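Long-range contacts in pyruvate kinase (Pyrobaculum aerophilum, PDB 3QTG), which catalyses the last step of glycolysis, transferring the phosphoryl group of phosphoenolpyruvate to ADP to give pyruvate and ATP, with the help of a divalent metal ion: residues P74-I78 with A409-I414; V184-K188 with L217-F223; I197-S203 with Q224-K230; A205-V211 with E242-C246. All coordinates share one frame. Numbering follows the deposited sequence.

Contact 1: P74-I78 with A409-I414; sequences PLAVI and ARSLSI
Residues 74-78 run extended, first as a loop and from A76 as a strand; residues 409 onward are the end of a helix, and S413 and I414 pass across the strand's beginning. The backbones come closest at A76 and R410, whose CA atoms are 4.8 Å apart. Polar contact centres on S413: its side chain (chi1 -161°) brings OG to 3.0 Å from the carbonyl O of P74, while D43 O is a second acceptor for the same hydroxyl. R410 stretches out (chi1 m, then t, t), laying CG 3.4 Å from L75 O and sending its guanidinium on to a salt bridge with E68. The contact joins two domains of the pyruvate kinase chain: the strand is the third of the TIM barrel, the helix belongs to the C-terminal alpha/beta domain, and they meet at the barrel end where strands begin. The remaining contacts are van der Waals. A76 CB closely approaches the backbone carbonyl R410 O (3.3 Å) and lies 3.6 Å from I414 CG2; P74 CB rests 3.9 Å from A409 CB. I414, with chi1 p and chi2 t, extends CD1 to 4.0 Å from CD1 of I78, while I414 and I78 both also touch the Y199 side chain.

Contact 2: V184-K188 with L217-F223; sequences VEALK and LLTELGF
Neighbouring helices on the outside of a TIM barrel pack through apolar side chains, and here helix 181-190, which precedes the fourth strand, meets the C-terminal end of helix 208-220, which follows it. CA atoms pair as V184 with L217 (7.7 Å), L187 with L218 (7.9 Å) and K188 with L221 (7.0 Å), and no hydrogen bond crosses between the segments. Residues 184-188 are helical throughout. The other helix closes in a Schellman motif: G222 has positive phi (81°), F223 N bonds to L218 O at 2.8 Å and G222 N to T219 O at 3.0 Å, and the chain then leaves in extended form at F223.

L187 is the centrepiece. Its chi1 of -102° and chi2 of 7° lie between the usual wells, and the side chain enters a leucine cluster: CD2 is 4.0 Å from L217 CD2, CG 3.9 Å from L218 CD2, and CB 4.0 Å from L221 CD1. L217 takes the t, p rotamer, so that its CD2 also reaches V184 CG2 at 3.9 Å; L218 and L221 are both m, t. K188, likewise off-rotamer at chi1 (27°), contributes its aliphatic base, with CB 4.0 Å from L221 CD2. F223, at chi1 -78° and chi2 77°, lies beside the cluster and presents its ring edge to the backbone, CE1 standing 3.7 Å from L187 O.

Contact 3: I197-S203 with Q224-K230; sequences IDYVAIS and QSQVAVK
The shortest polar links lie at the two ends of the pair. At the start, S225 OG (chi1 m) donates a very short 2.5 Å hydrogen bond to I197 O, and water 1 joins I197 O (3.1 Å) to Q224 N (2.7 Å). At the far end the K230 side chain bends (chi2 -139°, between wells, chi3 and chi4 m) across to the other strand, where NZ donates to S203 OG at 2.6 Å while forming a salt bridge with D80. Between them runs a regular parallel pairing: Q226 N to D198 O (3.0 Å), V200 N to Q226 O (3.0 Å), A228 N to V200 O (2.9 Å), I202 N to A228 O (2.8 Å) and K230 N to I202 O (3.2 Å). The register sets Y199, V200, A201 and I202 beside Q226, V227, A228 and V229, and the strand axes approach to 4.7 Å at 27°. On one face, Q226 CG makes an off-centre CH-pi contact with the Y199 ring, 4.3 Å from its centroid, and A201 CB lies 4.2 Å from A228 CB. On the other, I202 (m, t) presses CD1 to 3.3 Å from V227 CG1, in a layer beneath helix 208-220. These are strands four and five of the TIM barrel, linked by a right-handed beta-alpha-beta crossover; their C-terminal ends reach the active site, where K230 is the probable transition-state stabiliser.

Contact 4: A205-V211 with E242-C246; sequences AKSCKDV and ELVQC
Two helices of the TIM barrel's outer layer meet here: the start of helix 208-220, reached through the loop after the fourth strand, and the end of helix 240-245, which precedes the sixth. The backbones come nearest at C208 and L243, 5.9 Å between CA atoms. L243 is the most deeply covered residue. With chi1 -87° and chi2 t, its side chain slides under the loop, CD1 lying 3.9 Å from both A205 O and K206 CA, and CD2 3.7 Å from S207 C and 4.1 Å from V211 CG2. That loop is held in shape by K206 N, which bonds to D210 OD2 at 3.3 Å, and by S207, the N-cap, whose OG accepts a weak 3.5 Å bond from D210 N. K206 O is also tied to N239.

C208 (chi1 m) and C246 (chi1 p) make the second centre. C208 SG lies 3.3 Å from E242 O, a carbonyl that accepts a weak hydrogen bond from C246 N within its own segment, and 3.9 Å from E242 CB. V211, chi1 t, fills the space beside them, CG1 lying 3.7 Å from C246 O and CG2 3.7 Å from C246 SG. The two cysteines touch without a disulfide, their SG atoms 3.6 Å apart.

Overall arrangement
The four contacts illustrate how a TIM barrel is built from repeated units and joined to a further domain. Contact 3 is the hub: its strands are neighbours in the closed sheet, and it touches the other three. Helix 208-220, which connects those strands, serves contact 2 with its last turn and contact 4 with its first; these two have centres 18 Å apart, and each lies 12 to 13 Å from that of contact 3. In sequence, contacts 2, 3 and 4 interleave and all fall between the widely separated segments of contact 1, which brings in the C-terminal domain. Y199 and D198 bond directly to contact 1, whose strand 76-80 neighbours 199-202, so the interface adjoins the strand pair carrying K230.

Contact 1: P74-I78 with A409-I414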
loop_
_atom_site.group_PDB
_atom_site.type_symbol
_atom_site.label_atom_id
_atom_site.label_comp_id
_atom_site.label_asym_id
_atom_site.label_seq_id
_atom_site.Cartn_x
_atom_site.Cartn_y
_atom_site.Cartn_z
ATOM N N PRO A 74 -24.331 -3.634 -33.759
ATOM C CA PRO A 74 -23.038 -4.023 -34.338
ATOM C C PRO A 74 -22.604 -5.355 -33.747
ATOM O O PRO A 74 -22.617 -5.523 -32.526
ATOM C CB PRO A 74 -22.088 -2.916 -33.860
ATOM C CG PRO A 74 -22.994 -1.744 -33.529
ATOM C CD PRO A 74 -24.239 -2.373 -32.992
ATOM N N LEU A 75 -22.253 -6.304 -34.606
ATOM C CA LEU A 75 -21.844 -7.623 -34.153
ATOM C C LEU A 75 -20.514 -7.912 -34.786
ATOM O O LEU A 75 -20.286 -7.557 -35.934
ATOM C CB LEU A 75 -22.869 -8.695 -34.557
ATOM C CG LEU A 75 -24.252 -8.706 -33.890
ATOM C CD1 LEU A 75 -25.100 -9.843 -34.459
ATOM C CD2 LEU A 75 -24.193 -8.807 -32.359
ATOM N N ALA A 76 -19.624 -8.529 -34.031
ATOM C CA ALA A 76 -18.345 -8.975 -34.569
ATOM C C ALA A 76 -18.535 -10.279 -35.331
ATOM O O ALA A 76 -19.220 -11.195 -34.853
ATOM C CB ALA A 76 -17.321 -9.171 -33.449
ATOM N N VAL A 77 -17.909 -10.357 -36.502
ATOM C CA VAL A 77 -17.772 -11.617 -37.229
ATOM C C VAL A 77 -16.340 -12.103 -37.134
ATOM O O VAL A 77 -15.399 -11.402 -37.530
ATOM C CB VAL A 77 -18.201 -11.479 -38.723
ATOM C CG1 VAL A 77 -17.854 -12.744 -39.519
ATOM C CG2 VAL A 77 -19.672 -11.187 -38.809
ATOM N N ILE A 78 -16.195 -13.320 -36.610
ATOM C CA ILE A 78 -14.929 -14.006 -36.463
ATOM C C ILE A 78 -14.881 -15.214 -37.431
ATOM O O ILE A 78 -15.803 -16.038 -37.484
ATOM C CB ILE A 78 -14.769 -14.519 -35.005
ATOM C CG1 ILE A 78 -14.958 -13.373 -33.999
ATOM C CG2 ILE A 78 -13.422 -15.235 -34.812
ATOM C CD1 ILE A 78 -15.521 -13.803 -32.642
ATOM N N ALA A 409 -17.107 -0.098 -34.804
ATOM C CA ALA A 409 -18.167 -0.539 -33.893
ATOM C C ALA A 409 -18.233 -2.065 -33.772
ATOM O O ALA A 409 -18.385 -2.597 -32.677
ATOM C CB ALA A 409 -19.530 0.032 -34.310
ATOM N N ARG A 410 -18.127 -2.751 -34.909
ATOM C CA ARG A 410 -18.160 -4.206 -34.949
ATOM C C ARG A 410 -16.974 -4.842 -34.225
ATOM O O ARG A 410 -17.116 -5.861 -33.577
ATOM C CB ARG A 410 -18.186 -4.670 -36.399
ATOM C CG ARG A 410 -19.524 -4.443 -37.093
ATOM C CD ARG A 410 -19.348 -4.515 -38.605
ATOM N NE ARG A 410 -20.589 -4.237 -39.308
ATOM C CZ ARG A 410 -20.693 -4.074 -40.632
ATOM N NH1 ARG A 410 -19.624 -4.160 -41.429
ATOM N NH2 ARG A 410 -21.877 -3.811 -41.166
ATOM N N SER A 411 -15.795 -4.254 -34.381
ATOM C CA SER A 411 -14.591 -4.757 -33.756
ATOM C C SER A 411 -14.737 -4.726 -32.221
ATOM O O SER A 411 -14.391 -5.690 -31.534
ATOM C CB SER A 411 -13.420 -3.882 -34.204
ATOM O OG SER A 411 -12.183 -4.533 -34.035
ATOM N N LEU A 412 -15.304 -3.635 -31.707
ATOM C CA LEU A 412 -15.359 -3.357 -30.263
ATOM C C LEU A 412 -16.468 -4.139 -29.551
ATOM O O LEU A 412 -16.505 -4.227 -28.328
ATOM C CB LEU A 412 -15.539 -1.849 -30.034
ATOM C CG LEU A 412 -14.466 -0.959 -30.642
ATOM C CD1 LEU A 412 -14.792 0.496 -30.344
ATOM C CD2 LEU A 412 -13.063 -1.341 -30.122
ATOM N N SER A 413 -17.342 -4.734 -30.349
ATOM C CA SER A 413 -18.456 -5.528 -29.856
ATOM C C SER A 413 -18.065 -6.686 -28.920
ATOM O O SER A 413 -18.849 -7.084 -28.054
ATOM C CB SER A 413 -19.210 -6.078 -31.054
ATOM O OG SER A 413 -20.502 -6.467 -30.636
ATOM N N ILE A 414 -16.856 -7.222 -29.105
ATOM C CA ILE A 414 -16.372 -8.336 -28.294
ATOM C C ILE A 414 -15.234 -7.944 -27.334
ATOM O O ILE A 414 -14.529 -8.801 -26.804
ATOM C CB ILE A 414 -16.043 -9.610 -29.165
ATOM C CG1 ILE A 414 -14.883 -9.371 -30.154
ATOM C CG2 ILE A 414 -17.305 -10.065 -29.925
ATOM C CD1 ILE A 414 -14.186 -10.675 -30.554
#

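Contact 2: V184-K188 with L217-F223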
loop_
_atom_site.group_PDB
_atom_site.type_symbol
_atom_site.label_atom_id
_atom_site.label_comp_id
_atom_site.label_asym_id
_atom_site.label_seq_id
_atom_site.Cartn_x
_atom_site.Cartn_y
_atom_site.Cartn_z
ATOM N N VAL A 184 -4.374 -20.284 -46.669
ATOM C CA VAL A 184 -4.164 -19.434 -47.846
ATOM C C VAL A 184 -5.327 -19.577 -48.836
ATOM O O VAL A 184 -5.877 -18.577 -49.292
ATOM C CB VAL A 184 -2.806 -19.761 -48.536
ATOM C CG1 VAL A 184 -2.664 -19.032 -49.878
ATOM C CG2 VAL A 184 -1.629 -19.421 -47.618
ATOM N N GLU A 185 -5.704 -20.823 -49.139
ATOM C CA GLU A 185 -6.826 -21.128 -50.026
ATOM C C GLU A 185 -8.164 -20.636 -49.475
ATOM O O GLU A 185 -8.968 -20.083 -50.218
ATOM C CB GLU A 185 -6.908 -22.640 -50.313
ATOM C CG GLU A 185 -5.777 -23.211 -51.202
ATOM C CD GLU A 185 -5.973 -24.698 -51.568
ATOM O OE1 GLU A 185 -6.026 -24.989 -52.790
ATOM O OE2 GLU A 185 -6.069 -25.567 -50.656
ATOM N N ALA A 186 -8.405 -20.852 -48.180
ATOM C CA ALA A 186 -9.660 -20.436 -47.540
ATOM C C ALA A 186 -9.812 -18.917 -47.447
ATOM O O ALA A 186 -10.912 -18.385 -47.588
ATOM C CB ALA A 186 -9.803 -21.088 -46.148
ATOM N N LEU A 187 -8.705 -18.215 -47.229
ATOM C CA LEU A 187 -8.730 -16.754 -47.163
ATOM C C LEU A 187 -8.994 -16.065 -48.515
ATOM O O LEU A 187 -9.655 -15.016 -48.568
ATOM C CB LEU A 187 -7.463 -16.222 -46.488
ATOM C CG LEU A 187 -7.542 -15.759 -45.016
ATOM C CD1 LEU A 187 -8.870 -16.048 -44.312
ATOM C CD2 LEU A 187 -6.374 -16.273 -44.199
ATOM N N LYS A 188 -8.494 -16.623 -49.615
ATOM C CA LYS A 188 -8.802 -15.974 -50.891
ATOM C C LYS A 188 -10.159 -16.384 -51.456
ATOM O O LYS A 188 -10.803 -15.598 -52.148
ATOM C CB LYS A 188 -7.661 -16.019 -51.921
ATOM C CG LYS A 188 -6.698 -17.157 -51.826
ATOM C CD LYS A 188 -5.336 -16.680 -52.297
ATOM C CE LYS A 188 -4.545 -17.806 -52.944
ATOM N NZ LYS A 188 -3.349 -17.285 -53.666
ATOM N N LEU A 217 -0.221 -11.899 -45.249
ATOM C CA LEU A 217 -1.209 -12.481 -46.142
ATOM C C LEU A 217 -2.551 -11.728 -46.121
ATOM O O LEU A 217 -3.122 -11.462 -47.187
ATOM C CB LEU A 217 -1.417 -13.969 -45.841
ATOM C CG LEU A 217 -2.497 -14.627 -46.710
ATOM C CD1 LEU A 217 -2.074 -14.653 -48.189
ATOM C CD2 LEU A 217 -2.863 -16.029 -46.196
ATOM N N LEU A 218 -3.048 -11.400 -44.922
ATOM C CA LEU A 218 -4.328 -10.697 -44.768
ATOM C C LEU A 218 -4.269 -9.315 -45.398
ATOM O O LEU A 218 -5.220 -8.881 -46.051
ATOM C CB LEU A 218 -4.748 -10.600 -43.292
ATOM C CG LEU A 218 -5.178 -11.899 -42.580
ATOM C CD1 LEU A 218 -5.306 -11.719 -41.057
ATOM C CD2 LEU A 218 -6.473 -12.454 -43.171
ATOM N N THR A 219 -3.138 -8.644 -45.209
ATOM C CA THR A 219 -2.848 -7.363 -45.840
ATOM C C THR A 219 -2.769 -7.489 -47.373
ATOM O O THR A 219 -3.417 -6.720 -48.094
ATOM C CB THR A 219 -1.558 -6.760 -45.266
ATOM O OG1 THR A 219 -1.718 -6.601 -43.850
ATOM C CG2 THR A 219 -1.251 -5.386 -45.892
ATOM N N GLU A 220 -2.001 -8.464 -47.861
ATOM C CA GLU A 220 -1.913 -8.741 -49.304
ATOM C C GLU A 220 -3.303 -8.892 -49.942
ATOM O O GLU A 220 -3.533 -8.451 -51.072
ATOM C CB GLU A 220 -1.083 -10.008 -49.563
ATOM C CG GLU A 220 -0.880 -10.344 -51.053
ATOM C CD GLU A 220 -0.797 -11.853 -51.337
ATOM O OE1 GLU A 220 -0.361 -12.621 -50.449
ATOM O OE2 GLU A 220 -1.164 -12.271 -52.464
ATOM N N LEU A 221 -4.223 -9.499 -49.197
ATOM C CA LEU A 221 -5.540 -9.861 -49.719
ATOM C C LEU A 221 -6.599 -8.798 -49.460
ATOM O O LEU A 221 -7.766 -8.979 -49.804
ATOM C CB LEU A 221 -5.977 -11.216 -49.157
ATOM C CG LEU A 221 -5.226 -12.431 -49.691
ATOM C CD1 LEU A 221 -5.560 -13.663 -48.870
ATOM C CD2 LEU A 221 -5.527 -12.659 -51.190
ATOM N N GLY A 222 -6.176 -7.683 -48.873
ATOM C CA GLY A 222 -7.060 -6.543 -48.614
ATOM C C GLY A 222 -7.950 -6.650 -47.381
ATOM O O GLY A 222 -8.905 -5.893 -47.246
ATOM N N PHE A 223 -7.661 -7.593 -46.488
ATOM C CA PHE A 223 -8.395 -7.672 -45.226
ATOM C C PHE A 223 -7.983 -6.544 -44.297
ATOM O O PHE A 223 -6.816 -6.138 -44.282
ATOM C CB PHE A 223 -8.152 -9.006 -44.515
ATOM C CG PHE A 223 -8.928 -10.156 -45.091
ATOM C CD1 PHE A 223 -8.526 -10.758 -46.285
ATOM C CD2 PHE A 223 -10.055 -10.642 -44.441
ATOM C CE1 PHE A 223 -9.232 -11.826 -46.817
ATOM C CE2 PHE A 223 -10.770 -11.713 -44.966
ATOM C CZ PHE A 223 -10.350 -12.309 -46.164
#

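Contact 3: I197-S203 with Q224-K230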
loop_
_atom_site.group_PDB
_atom_site.type_symbol
_atom_site.label_atom_id
_atom_site.label_comp_id
_atom_site.label_asym_id
_atom_site.label_seq_id
_atom_site.Cartn_x
_atom_site.Cartn_y
_atom_site.Cartn_z
ATOM N N ILE A 197 -15.541 -9.009 -42.449
ATOM C CA ILE A 197 -14.863 -9.895 -41.502
ATOM C C ILE A 197 -13.980 -9.121 -40.498
ATOM O O ILE A 197 -13.009 -8.449 -40.876
ATOM C CB ILE A 197 -14.039 -10.976 -42.211
ATOM C CG1 ILE A 197 -14.936 -11.808 -43.141
ATOM C CG2 ILE A 197 -13.382 -11.879 -41.197
ATOM C CD1 ILE A 197 -14.190 -12.836 -43.895
ATOM N N ASP A 198 -14.323 -9.254 -39.222
ATOM C CA ASP A 198 -13.774 -8.400 -38.177
ATOM C C ASP A 198 -12.568 -9.035 -37.484
ATOM O O ASP A 198 -11.645 -8.337 -37.089
ATOM C CB ASP A 198 -14.890 -8.042 -37.186
ATOM C CG ASP A 198 -16.140 -7.457 -37.899
ATOM O OD1 ASP A 198 -15.986 -6.467 -38.661
ATOM O OD2 ASP A 198 -17.265 -7.983 -37.705
ATOM N N TYR A 199 -12.569 -10.355 -37.367
ATOM C CA TYR A 199 -11.477 -11.085 -36.716
ATOM C C TYR A 199 -11.153 -12.335 -37.495
ATOM O O TYR A 199 -12.053 -13.004 -37.994
ATOM C CB TYR A 199 -11.884 -11.511 -35.304
ATOM C CG TYR A 199 -12.006 -10.372 -34.316
ATOM C CD1 TYR A 199 -10.963 -10.082 -33.425
ATOM C CD2 TYR A 199 -13.164 -9.585 -34.265
ATOM C CE1 TYR A 199 -11.075 -9.030 -32.517
ATOM C CE2 TYR A 199 -13.279 -8.542 -33.372
ATOM C CZ TYR A 199 -12.231 -8.269 -32.503
ATOM O OH TYR A 199 -12.354 -7.242 -31.599
ATOM N N VAL A 200 -9.865 -12.645 -37.574
ATOM C CA VAL A 200 -9.369 -13.890 -38.148
ATOM C C VAL A 200 -8.617 -14.624 -37.050
ATOM O O VAL A 200 -7.635 -14.106 -36.513
ATOM C CB VAL A 200 -8.380 -13.621 -39.328
ATOM C CG1 VAL A 200 -7.561 -14.871 -39.678
ATOM C CG2 VAL A 200 -9.115 -13.095 -40.535
ATOM N N ALA A 201 -9.072 -15.823 -36.718
ATOM C CA ALA A 201 -8.451 -16.576 -35.646
ATOM C C ALA A 201 -7.451 -17.619 -36.196
ATOM O O ALA A 201 -7.798 -18.425 -37.053
ATOM C CB ALA A 201 -9.517 -17.204 -34.749
ATOM N N ILE A 202 -6.206 -17.543 -35.726
ATOM C CA ILE A 202 -5.091 -18.381 -36.192
ATOM C C ILE A 202 -4.980 -19.617 -35.312
ATOM O O ILE A 202 -4.932 -19.499 -34.080
ATOM C CB ILE A 202 -3.734 -17.662 -36.050
ATOM C CG1 ILE A 202 -3.704 -16.375 -36.837
ATOM C CG2 ILE A 202 -2.575 -18.558 -36.529
ATOM C CD1 ILE A 202 -2.412 -15.625 -36.617
ATOM N N SER A 203 -4.905 -20.789 -35.947
ATOM C CA SER A 203 -4.665 -22.048 -35.236
ATOM C C SER A 203 -3.196 -22.449 -35.221
ATOM O O SER A 203 -2.499 -22.288 -36.205
ATOM C CB SER A 203 -5.514 -23.177 -35.828
ATOM O OG SER A 203 -6.899 -22.872 -35.687
ATOM N N GLN A 224 -8.943 -6.052 -43.518
ATOM C CA GLN A 224 -8.651 -5.138 -42.410
ATOM C C GLN A 224 -9.178 -5.746 -41.114
ATOM O O GLN A 224 -10.064 -5.199 -40.467
ATOM C CB GLN A 224 -9.265 -3.759 -42.662
ATOM C CG GLN A 224 -8.704 -3.049 -43.888
ATOM C CD GLN A 224 -9.591 -1.918 -44.373
ATOM O OE1 GLN A 224 -9.703 -1.678 -45.576
ATOM N NE2 GLN A 224 -10.234 -1.226 -43.445
ATOM N N SER A 225 -8.634 -6.898 -40.751
ATOM C CA SER A 225 -9.146 -7.667 -39.630
ATOM C C SER A 225 -8.164 -7.719 -38.466
ATOM O O SER A 225 -6.950 -7.619 -38.668
ATOM C CB SER A 225 -9.504 -9.067 -40.106
ATOM O OG SER A 225 -10.610 -8.997 -41.000
ATOM N N GLN A 226 -8.694 -7.853 -37.248
ATOM C CA GLN A 226 -7.863 -8.081 -36.061
ATOM C C GLN A 226 -7.432 -9.534 -36.105
ATOM O O GLN A 226 -8.211 -10.390 -36.519
ATOM C CB GLN A 226 -8.678 -7.851 -34.790
ATOM C CG GLN A 226 -9.177 -6.427 -34.612
ATOM C CD GLN A 226 -8.045 -5.481 -34.287
ATOM O OE1 GLN A 226 -7.713 -4.606 -35.073
ATOM N NE2 GLN A 226 -7.431 -5.670 -33.139
ATOM N N VAL A 227 -6.205 -9.815 -35.685
ATOM C CA VAL A 227 -5.710 -11.186 -35.648
ATOM C C VAL A 227 -5.811 -11.772 -34.233
ATOM O O VAL A 227 -5.175 -11.292 -33.292
ATOM C CB VAL A 227 -4.279 -11.293 -36.202
ATOM C CG1 VAL A 227 -3.801 -12.704 -36.135
ATOM C CG2 VAL A 227 -4.261 -10.816 -37.646
ATOM N N ALA A 228 -6.636 -12.805 -34.105
ATOM C CA ALA A 228 -6.839 -13.486 -32.832
ATOM C C ALA A 228 -5.977 -14.739 -32.816
ATOM O O ALA A 228 -5.998 -15.537 -33.767
ATOM C CB ALA A 228 -8.316 -13.812 -32.639
ATOM N N VAL A 229 -5.172 -14.889 -31.770
ATOM C CA VAL A 229 -4.221 -15.990 -31.680
ATOM C C VAL A 229 -4.670 -17.002 -30.638
ATOM O O VAL A 229 -4.747 -16.699 -29.453
ATOM C CB VAL A 229 -2.805 -15.497 -31.371
ATOM C CG1 VAL A 229 -1.815 -16.692 -31.172
ATOM C CG2 VAL A 229 -2.313 -14.519 -32.467
ATOM N N LYS A 230 -4.976 -18.212 -31.106
ATOM C CA LYS A 230 -5.372 -19.305 -30.225
ATOM C C LYS A 230 -4.166 -19.929 -29.569
ATOM O O LYS A 230 -3.155 -20.167 -30.220
ATOM C CB LYS A 230 -6.163 -20.362 -30.991
ATOM C CG LYS A 230 -7.326 -19.762 -31.750
ATOM C CD LYS A 230 -8.572 -20.623 -31.666
ATOM C CE LYS A 230 -8.423 -21.903 -32.463
ATOM N NZ LYS A 230 -8.386 -21.603 -33.910
HETATM O O HOH W 1 -11.371 -7.109 -43.160
HETATM O O HOH W 2 -2.667 -19.912 -33.026
#

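Contact 4: A205-V211 with E242-C246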
loop_
_atom_site.group_PDB
_atom_site.type_symbol
_atom_site.label_atom_id
_atom_site.label_comp_id
_atom_site.label_asym_id
_atom_site.label_seq_id
_atom_site.Cartn_x
_atom_site.Cartn_y
_atom_site.Cartn_z
ATOM N N ALA A 205 -0.321 -21.467 -34.061
ATOM C CA ALA A 205 0.834 -20.579 -34.086
ATOM C C ALA A 205 1.691 -20.814 -32.844
ATOM O O ALA A 205 1.169 -21.102 -31.765
ATOM C CB ALA A 205 0.375 -19.131 -34.159
ATOM N N LYS A 206 3.008 -20.737 -32.976
ATOM C CA LYS A 206 3.860 -20.877 -31.775
ATOM C C LYS A 206 5.038 -19.908 -31.754
ATOM O O LYS A 206 5.881 -19.979 -30.862
ATOM C CB LYS A 206 4.335 -22.333 -31.541
ATOM C CG LYS A 206 5.185 -22.930 -32.664
ATOM C CD LYS A 206 5.589 -24.386 -32.365
ATOM C CE LYS A 206 6.281 -25.019 -33.584
ATOM N NZ LYS A 206 6.813 -26.381 -33.317
ATOM N N SER A 207 5.088 -19.019 -32.743
ATOM C CA SER A 207 6.053 -17.933 -32.751
ATOM C C SER A 207 5.450 -16.683 -33.371
ATOM O O SER A 207 4.456 -16.743 -34.098
ATOM C CB SER A 207 7.315 -18.341 -33.515
ATOM O OG SER A 207 7.046 -18.434 -34.899
ATOM N N CYS A 208 6.077 -15.550 -33.081
ATOM C CA CYS A 208 5.713 -14.290 -33.708
ATOM C C CYS A 208 5.785 -14.338 -35.229
ATOM O O CYS A 208 4.943 -13.742 -35.889
ATOM C CB CYS A 208 6.556 -13.161 -33.131
ATOM S SG CYS A 208 6.366 -13.166 -31.329
ATOM N N LYS A 209 6.760 -15.073 -35.771
ATOM C CA LYS A 209 6.919 -15.228 -37.221
ATOM C C LYS A 209 5.649 -15.773 -37.874
ATOM O O LYS A 209 5.213 -15.269 -38.920
ATOM C CB LYS A 209 8.135 -16.119 -37.570
ATOM C CG LYS A 209 8.515 -16.079 -39.066
ATOM C CD LYS A 209 9.635 -17.046 -39.437
ATOM C CE LYS A 209 10.032 -16.897 -40.926
ATOM N NZ LYS A 209 9.069 -17.540 -41.889
ATOM N N ASP A 210 5.073 -16.801 -37.245
ATOM C CA ASP A 210 3.812 -17.420 -37.672
ATOM C C ASP A 210 2.656 -16.414 -37.751
ATOM O O ASP A 210 1.909 -16.382 -38.731
ATOM C CB ASP A 210 3.434 -18.537 -36.700
ATOM C CG ASP A 210 4.216 -19.824 -36.941
ATOM O OD1 ASP A 210 4.729 -20.026 -38.062
ATOM O OD2 ASP A 210 4.293 -20.646 -36.006
ATOM N N VAL A 211 2.528 -15.595 -36.710
ATOM C CA VAL A 211 1.476 -14.580 -36.633
ATOM C C VAL A 211 1.642 -13.503 -37.729
ATOM O O VAL A 211 0.682 -13.169 -38.425
ATOM C CB VAL A 211 1.406 -13.950 -35.215
ATOM C CG1 VAL A 211 0.241 -12.984 -35.104
ATOM C CG2 VAL A 211 1.279 -15.040 -34.162
ATOM N N GLU A 242 5.897 -13.785 -25.628
ATOM C CA GLU A 242 6.089 -13.218 -26.965
ATOM C C GLU A 242 4.870 -13.355 -27.856
ATOM O O GLU A 242 4.561 -12.451 -28.628
ATOM C CB GLU A 242 7.319 -13.839 -27.648
ATOM C CG GLU A 242 8.634 -13.580 -26.866
ATOM C CD GLU A 242 9.098 -12.121 -26.952
ATOM O OE1 GLU A 242 9.812 -11.789 -27.928
ATOM O OE2 GLU A 242 8.756 -11.311 -26.050
ATOM N N LEU A 243 4.174 -14.482 -27.747
ATOM C CA LEU A 243 2.971 -14.704 -28.537
ATOM C C LEU A 243 1.853 -13.735 -28.163
ATOM O O LEU A 243 1.137 -13.247 -29.033
ATOM C CB LEU A 243 2.467 -16.148 -28.394
ATOM C CG LEU A 243 3.036 -17.207 -29.339
ATOM C CD1 LEU A 243 2.382 -18.538 -29.048
ATOM C CD2 LEU A 243 2.818 -16.827 -30.792
ATOM N N VAL A 244 1.680 -13.502 -26.864
ATOM C CA VAL A 244 0.667 -12.568 -26.398
ATOM C C VAL A 244 0.972 -11.186 -26.962
ATOM O O VAL A 244 0.094 -10.563 -27.546
ATOM C CB VAL A 244 0.535 -12.572 -24.848
ATOM C CG1 VAL A 244 -0.207 -11.340 -24.360
ATOM C CG2 VAL A 244 -0.170 -13.859 -24.389
ATOM N N GLN A 245 2.232 -10.754 -26.855
ATOM C CA GLN A 245 2.620 -9.406 -27.295
ATOM C C GLN A 245 2.507 -9.142 -28.797
ATOM O O GLN A 245 2.443 -7.981 -29.215
ATOM C CB GLN A 245 4.000 -9.023 -26.760
ATOM C CG GLN A 245 4.011 -8.929 -25.247
ATOM C CD GLN A 245 5.369 -8.569 -24.688
ATOM O OE1 GLN A 245 5.754 -7.397 -24.664
ATOM N NE2 GLN A 245 6.099 -9.575 -24.216
ATOM N N CYS A 246 2.448 -10.192 -29.612
ATOM C CA CYS A 246 2.276 -9.976 -31.037
ATOM C C CYS A 246 0.852 -10.217 -31.562
ATOM O O CYS A 246 0.627 -10.112 -32.771
ATOM C CB CYS A 246 3.302 -10.766 -31.840
ATOM S SG CYS A 246 2.873 -12.458 -32.006
#